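Local coordinates for protein putative thioesterase yhdA (Lactococcus lactis subsp. lactis, PDB 3GEK) that probably hydrolyses acyl-CoA thioesters, perhaps 1,4-dihydroxy-2-naphthoyl-CoA, as a hot-dog-fold enzyme of the PaaI thioesterase family, at residues A[40-43]-A[44-48]; A[100-104]-A[105-109]. The protein carries 7 engineered substitutions. All coordinates share one frame; numbering follows the deposited sequence.

Contact 1 (A[40-43]-A[44-48]). Engineered in segment 44-48: Gln44 (natural residue His).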
ATOM      1  N   HIS A  40       5.972  12.139 -20.713  1.00 45.21           N
ATOM      2  CA  HIS A  40       5.884  11.826 -19.288  1.00 45.47           C
ATOM      3  C   HIS A  40       5.168  12.905 -18.460  1.00 45.94           C
ATOM      4  O   HIS A  40       5.019  12.760 -17.246  1.00 45.88           O
ATOM      5  CB  HIS A  40       7.287  11.579 -18.708  1.00 45.31           C
ATOM      6  CG  HIS A  40       8.157  10.706 -19.557  1.00 44.68           C
ATOM      7  ND1 HIS A  40       8.476   9.412 -19.209  1.00 45.10           N
ATOM      8  CD2 HIS A  40       8.790  10.946 -20.731  1.00 44.34           C
ATOM      9  CE1 HIS A  40       9.265   8.891 -20.131  1.00 44.10           C
ATOM     10  NE2 HIS A  40       9.466   9.799 -21.068  1.00 44.34           N
ATOM     11  N   ALA A  41       4.718  13.976 -19.113  1.00 46.50           N
ATOM     12  CA  ALA A  41       4.185  15.140 -18.405  1.00 47.14           C
ATOM     13  C   ALA A  41       2.737  14.985 -17.951  1.00 47.72           C
ATOM     14  O   ALA A  41       1.940  14.298 -18.596  1.00 47.86           O
ATOM     15  CB  ALA A  41       4.344  16.393 -19.257  1.00 47.02           C
ATOM     16  N   GLN A  42       2.414  15.615 -16.821  1.00 48.31           N
ATOM     17  CA  GLN A  42       1.024  15.825 -16.409  1.00 49.03           C
ATOM     18  C   GLN A  42       0.644  17.318 -16.599  1.00 49.51           C
ATOM     19  O   GLN A  42       1.533  18.151 -16.833  1.00 49.55           O
ATOM     20  CB  GLN A  42       0.767  15.278 -14.989  1.00 49.12           C
ATOM     21  CG  GLN A  42       1.672  15.813 -13.886  1.00 49.74           C
ATOM     22  CD  GLN A  42       1.243  17.184 -13.408  1.00 50.90           C
ATOM     23  OE1 GLN A  42       0.184  17.341 -12.795  1.00 51.63           O
ATOM     24  NE2 GLN A  42       2.057  18.189 -13.695  1.00 50.26           N
ATOM     25  N   PRO A  43      -0.666  17.659 -16.529  1.00 49.87           N
ATOM     26  CA  PRO A  43      -1.167  18.984 -16.947  1.00 50.14           C
ATOM     27  C   PRO A  43      -0.393  20.229 -16.482  1.00 50.33           C
ATOM     28  O   PRO A  43      -0.401  21.237 -17.181  1.00 50.24           O
ATOM     29  CB  PRO A  43      -2.588  19.010 -16.379  1.00 50.16           C
ATOM     30  CG  PRO A  43      -3.006  17.599 -16.398  1.00 49.99           C
ATOM     31  CD  PRO A  43      -1.773  16.803 -16.054  1.00 49.91           C
ATOM     32  N   GLN A  44       0.264  20.155 -15.326  1.00 50.67           N
ATOM     33  CA  GLN A  44       0.967  21.312 -14.754  1.00 50.89           C
ATOM     34  C   GLN A  44       2.478  21.334 -15.049  1.00 50.84           C
ATOM     35  O   GLN A  44       3.209  22.173 -14.513  1.00 51.02           O
ATOM     36  CB  GLN A  44       0.713  21.401 -13.242  1.00 51.09           C
ATOM     37  CG  GLN A  44      -0.711  21.826 -12.860  1.00 52.00           C
ATOM     38  CD  GLN A  44      -1.729  20.696 -12.979  1.00 53.00           C
ATOM     39  OE1 GLN A  44      -1.471  19.565 -12.568  1.00 53.59           O
ATOM     40  NE2 GLN A  44      -2.893  21.005 -13.536  1.00 53.46           N
ATOM     41  N   GLY A  45       2.942  20.412 -15.895  1.00 50.46           N
ATOM     42  CA  GLY A  45       4.336  20.410 -16.353  1.00 49.86           C
ATOM     43  C   GLY A  45       5.299  19.580 -15.518  1.00 49.42           C
ATOM     44  O   GLY A  45       6.506  19.599 -15.760  1.00 49.32           O
ATOM     45  N   PHE A  46       4.768  18.862 -14.531  1.00 48.94           N
ATOM     46  CA  PHE A  46       5.570  17.984 -13.684  1.00 48.79           C
ATOM     47  C   PHE A  46       5.591  16.564 -14.243  1.00 48.34           C
ATOM     48  O   PHE A  46       4.819  16.236 -15.144  1.00 48.17           O
ATOM     49  CB  PHE A  46       5.048  17.975 -12.238  1.00 48.91           C
ATOM     50  CG  PHE A  46       5.171  19.304 -11.538  1.00 49.68           C
ATOM     51  CD1 PHE A  46       6.410  19.757 -11.082  1.00 50.15           C
ATOM     52  CD2 PHE A  46       4.050  20.102 -11.336  1.00 49.59           C
ATOM     53  CE1 PHE A  46       6.528  20.990 -10.441  1.00 50.48           C
ATOM     54  CE2 PHE A  46       4.158  21.335 -10.694  1.00 50.35           C
ATOM     55  CZ  PHE A  46       5.401  21.779 -10.246  1.00 50.24           C
ATOM     56  N   LEU A  47       6.487  15.732 -13.713  1.00 47.99           N
ATOM     57  CA  LEU A  47       6.506  14.316 -14.053  1.00 47.67           C
ATOM     58  C   LEU A  47       5.223  13.655 -13.555  1.00 47.65           C
ATOM     59  O   LEU A  47       4.885  13.729 -12.374  1.00 47.44           O
ATOM     60  CB  LEU A  47       7.749  13.618 -13.480  1.00 47.53           C
ATOM     61  CG  LEU A  47       7.800  12.076 -13.502  1.00 47.89           C
ATOM     62  CD1 LEU A  47       7.754  11.518 -14.925  1.00 47.63           C
ATOM     63  CD2 LEU A  47       9.026  11.537 -12.759  1.00 47.60           C
ATOM     64  N   ASN A  48       4.510  13.028 -14.484  1.00 47.73           N
ATOM     65  CA  ASN A  48       3.295  12.287 -14.193  1.00 47.78           C
ATOM     66  C   ASN A  48       3.615  11.068 -13.329  1.00 47.72           C
ATOM     67  O   ASN A  48       4.588  10.349 -13.585  1.00 47.33           O
ATOM     68  CB  ASN A  48       2.650  11.872 -15.519  1.00 48.09           C
ATOM     69  CG  ASN A  48       1.278  11.242 -15.356  1.00 49.46           C
ATOM     70  OD1 ASN A  48       0.847  10.890 -14.258  1.00 51.05           O
ATOM     71  ND2 ASN A  48       0.584  11.085 -16.479  1.00 51.12           N
TER
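Asn48 and His40 close the base of this short loop through a backbone bond, Asn48 N to His40 O at 2.8 Å. One step further out, Gln42 N reaches Phe46 O at 3.0 Å. That carbonyl takes a second, softer donor, the CA–H of Ala41, whose carbon lies 3.5 Å from Phe46 O. At the far end Gln42 O receives Gly45 N at 2.8 Å. This last bond closes a type I turn over Pro43 and the engineered Gln44. Together with the Gln42 N bond and the positive phi of Gly45 (92°), it gives the pattern of a type I turn plus G1 bulge, set in the loop that leads into the long helix 49-68 of the hot-dog fold. The Gln42 chain folds back beneath the turn, bringing its amide to the edge of the Phe46 ring, while Gln42 CB rests 3.9 Å from Asn48 CB. Deeper in, Leu47 CD1 packs 3.8 Å from His40 CB. Asn48 is the N-cap of the helix: with CG anti to its own N, OD1 accepts the backbone N of Gly50. Backbone bonds to Cys89 and Lys87 hold Gly45 and Leu47, and Phe75 of the second subunit packs on Gln42.

Contact 2 (A[100-104]-A[105-109])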
ATOM      1  N   LEU A 100      13.820  -7.064  -1.220  1.00 47.57           N
ATOM      2  CA  LEU A 100      13.607  -7.270   0.206  1.00 48.37           C
ATOM      3  C   LEU A 100      13.273  -8.717   0.507  1.00 48.69           C
ATOM      4  O   LEU A 100      13.525  -9.198   1.613  1.00 49.03           O
ATOM      5  CB  LEU A 100      12.481  -6.380   0.721  1.00 48.39           C
ATOM      6  CG  LEU A 100      12.592  -4.863   0.575  1.00 49.55           C
ATOM      7  CD1 LEU A 100      11.271  -4.240   1.005  1.00 49.78           C
ATOM      8  CD2 LEU A 100      13.764  -4.294   1.380  1.00 49.30           C
ATOM      9  N   LYS A 101      12.687  -9.401  -0.471  1.00 48.95           N
ATOM     10  CA  LYS A 101      12.353 -10.804  -0.318  1.00 49.34           C
ATOM     11  C   LYS A 101      12.497 -11.569  -1.627  1.00 49.67           C
ATOM     12  O   LYS A 101      11.878 -11.230  -2.641  1.00 49.22           O
ATOM     13  CB  LYS A 101      10.942 -10.984   0.251  1.00 49.47           C
ATOM     14  CG  LYS A 101      10.624 -12.434   0.609  1.00 50.24           C
ATOM     15  CD  LYS A 101       9.154 -12.629   0.907  1.00 52.13           C
ATOM     16  CE  LYS A 101       8.882 -14.078   1.303  1.00 53.91           C
ATOM     17  NZ  LYS A 101       7.445 -14.272   1.651  1.00 54.51           N
ATOM     18  N   ASN A 102      13.326 -12.604  -1.580  1.00 49.86           N
ATOM     19  CA  ASN A 102      13.485 -13.530  -2.680  1.00 50.72           C
ATOM     20  C   ASN A 102      12.743 -14.815  -2.338  1.00 51.14           C
ATOM     21  O   ASN A 102      13.350 -15.831  -1.985  1.00 51.28           O
ATOM     22  CB  ASN A 102      14.969 -13.790  -2.936  1.00 50.62           C
ATOM     23  CG  ASN A 102      15.219 -14.598  -4.198  1.00 51.25           C
ATOM     24  OD1 ASN A 102      14.294 -14.933  -4.939  1.00 51.80           O
ATOM     25  ND2 ASN A 102      16.483 -14.918  -4.444  1.00 51.25           N
ATOM     26  N   GLY A 103      11.419 -14.752  -2.427  1.00 51.54           N
ATOM     27  CA  GLY A 103      10.564 -15.875  -2.064  1.00 52.38           C
ATOM     28  C   GLY A 103      10.447 -16.874  -3.191  1.00 53.12           C
ATOM     29  O   GLY A 103      10.939 -16.638  -4.299  1.00 53.47           O
ATOM     30  N   LYS A 104       9.796 -17.999  -2.909  1.00 53.71           N
ATOM     31  CA  LYS A 104       9.624 -19.049  -3.907  1.00 54.19           C
ATOM     32  C   LYS A 104       8.599 -18.638  -4.965  1.00 54.31           C
ATOM     33  O   LYS A 104       8.765 -18.947  -6.148  1.00 54.21           O
ATOM     34  CB  LYS A 104       9.210 -20.362  -3.234  1.00 54.39           C
ATOM     35  CG  LYS A 104       9.768 -21.624  -3.896  1.00 55.42           C
ATOM     36  CD  LYS A 104      11.114 -22.051  -3.291  1.00 56.76           C
ATOM     37  CE  LYS A 104      12.312 -21.387  -3.981  1.00 57.30           C
ATOM     38  NZ  LYS A 104      12.668 -22.060  -5.267  1.00 57.34           N
ATOM     39  N   ARG A 105       7.566 -17.913  -4.527  1.00 54.48           N
ATOM     40  CA  ARG A 105       6.434 -17.506  -5.368  0.50 54.56           C
ATOM     41  C   ARG A 105       6.333 -15.990  -5.601  1.00 54.52           C
ATOM     42  O   ARG A 105       5.658 -15.540  -6.534  1.00 54.55           O
ATOM     43  CB  ARG A 105       5.127 -18.017  -4.751  0.50 54.70           C
ATOM     44  CG  ARG A 105       4.942 -17.639  -3.283  0.50 55.08           C
ATOM     45  CD  ARG A 105       4.129 -18.684  -2.532  0.50 56.18           C
ATOM     46  NE  ARG A 105       4.468 -18.711  -1.110  0.50 56.40           N
ATOM     47  CZ  ARG A 105       5.391 -19.503  -0.566  0.50 56.41           C
ATOM     48  NH1 ARG A 105       6.084 -20.351  -1.317  0.50 56.56           N
ATOM     49  NH2 ARG A 105       5.622 -19.447   0.738  0.50 56.32           N
ATOM     50  N   ASN A 106       6.975 -15.209  -4.726  1.00 54.05           N
ATOM     51  CA  ASN A 106       6.942 -13.743  -4.800  1.00 53.25           C
ATOM     52  C   ASN A 106       8.315 -13.077  -4.686  1.00 52.28           C
ATOM     53  O   ASN A 106       9.155 -13.518  -3.905  1.00 52.38           O
ATOM     54  CB  ASN A 106       6.041 -13.171  -3.701  1.00 53.84           C
ATOM     55  CG  ASN A 106       4.561 -13.434  -3.945  1.00 55.64           C
ATOM     56  OD1 ASN A 106       3.777 -13.525  -2.996  1.00 58.30           O
ATOM     57  ND2 ASN A 106       4.168 -13.546  -5.211  1.00 56.45           N
ATOM     58  N   HIS A 107       8.532 -12.017  -5.461  1.00 50.83           N
ATOM     59  CA  HIS A 107       9.635 -11.086  -5.210  1.00 49.63           C
ATOM     60  C   HIS A 107       9.056  -9.791  -4.666  1.00 48.96           C
ATOM     61  O   HIS A 107       8.061  -9.293  -5.190  1.00 48.99           O
ATOM     62  CB  HIS A 107      10.440 -10.782  -6.479  1.00 49.28           C
ATOM     63  CG  HIS A 107      11.433 -11.843  -6.850  1.00 48.80           C
ATOM     64  ND1 HIS A 107      12.039 -11.887  -8.086  1.00 47.63           N
ATOM     65  CD2 HIS A 107      11.915 -12.903  -6.157  1.00 48.03           C
ATOM     66  CE1 HIS A 107      12.858 -12.922  -8.137  1.00 47.44           C
ATOM     67  NE2 HIS A 107      12.799 -13.558  -6.980  1.00 46.75           N
ATOM     68  N   VAL A 108       9.668  -9.252  -3.615  1.00 48.07           N
ATOM     69  CA  VAL A 108       9.257  -7.950  -3.082  1.00 47.43           C
ATOM     70  C   VAL A 108      10.401  -6.963  -3.247  1.00 47.27           C
ATOM     71  O   VAL A 108      11.466  -7.126  -2.638  1.00 47.59           O
ATOM     72  CB  VAL A 108       8.820  -8.024  -1.600  1.00 47.16           C
ATOM     73  CG1 VAL A 108       8.266  -6.689  -1.135  1.00 46.16           C
ATOM     74  CG2 VAL A 108       7.787  -9.132  -1.389  1.00 47.08           C
ATOM     75  N   TRP A 109      10.183  -5.955  -4.089  1.00 46.74           N
ATOM     76  CA  TRP A 109      11.198  -4.933  -4.379  1.00 46.30           C
ATOM     77  C   TRP A 109      10.900  -3.628  -3.670  1.00 46.60           C
ATOM     78  O   TRP A 109       9.755  -3.161  -3.664  1.00 46.84           O
ATOM     79  CB  TRP A 109      11.277  -4.650  -5.882  1.00 45.35           C
ATOM     80  CG  TRP A 109      11.896  -5.736  -6.683  1.00 44.99           C
ATOM     81  CD1 TRP A 109      11.248  -6.726  -7.362  1.00 44.34           C
ATOM     82  CD2 TRP A 109      13.298  -5.945  -6.909  1.00 43.87           C
ATOM     83  NE1 TRP A 109      12.158  -7.537  -7.999  1.00 43.90           N
ATOM     84  CE2 TRP A 109      13.422  -7.082  -7.734  1.00 43.85           C
ATOM     85  CE3 TRP A 109      14.458  -5.277  -6.496  1.00 43.40           C
ATOM     86  CZ2 TRP A 109      14.666  -7.578  -8.148  1.00 43.72           C
ATOM     87  CZ3 TRP A 109      15.695  -5.766  -6.913  1.00 43.94           C
ATOM     88  CH2 TRP A 109      15.785  -6.905  -7.734  1.00 44.00           C
TER
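His107 presents the edge of its imidazole to Asn102, whose amide runs alongside the ring and points the same way, the two planes standing 67° apart. NE2 of His107 donates to OD1 of Asn102 over 2.9 Å. The bond is bent, 131° at the hydrogen, and NE2 approaches from above the amide's carbonyl plane rather than on a lone pair, while OD1 lies somewhat out of the imidazole plane. Gly103 N also lies near the plane of the ring, 4.2 Å from His107 CD2, whereas the ring of Tyr72 meets the imidazole at a steep angle. Asn102 reaches His107 because its CG is anti to the backbone N (chi1 -172°).

Behind these groups the backbones form an antiparallel hairpin, reversing at Lys104 and Arg105. Asn102 and His107 are a non-hydrogen-bonded pair and share the face toward Ser64 of helix 49-68; Lys101 and Val108, a hydrogen-bonded pair, share the other, with Lys101 CB 4.0 Å from Val108 CG2. Val108 N donates to Lys101 O at 3.1 Å. Val108 O takes Leu100 N at 2.7 Å and, weakly, Lys101 N at 3.4 Å; two residues facing one is a classic beta bulge, placed where the strand turns a corner. Nearer the turn, Gly103 N binds Asn106 O at 3.0 Å. On the Lys101 side the third subunit comes close, and its Leu84 O accepts from Lys101 NZ.

Ser64 OG bonds to both His107 ND1 and Trp109 NE1. Trp109 NE1 can only donate, so the serine hydroxyl probably gives its hydrogen to ND1; with NE2 donating to Asn102, this is consistent with the hydrogen on NE2 and a ring held in its rotation between Ser64 and Asn102.

In the fold
Contact 1 (40-48) and contact 2 (100-109) are in series along the chain and lie on opposite sides of its centre, their own centres 32 Å apart and their nearest atoms about 17 Å apart. What joins them is helix 49-68: the first loop runs straight into its N terminus, while the hairpin strand 106-115 packs near its other end, with Trp109 on Ala60, Ala63 and Ile67. They also face different partners, contact 1 the second subunit and contact 2 chiefly the third. In PaaI-type thioesterases the active site generally lies by the helix N terminus at the dimer interface, which would put contact 1 nearer to it.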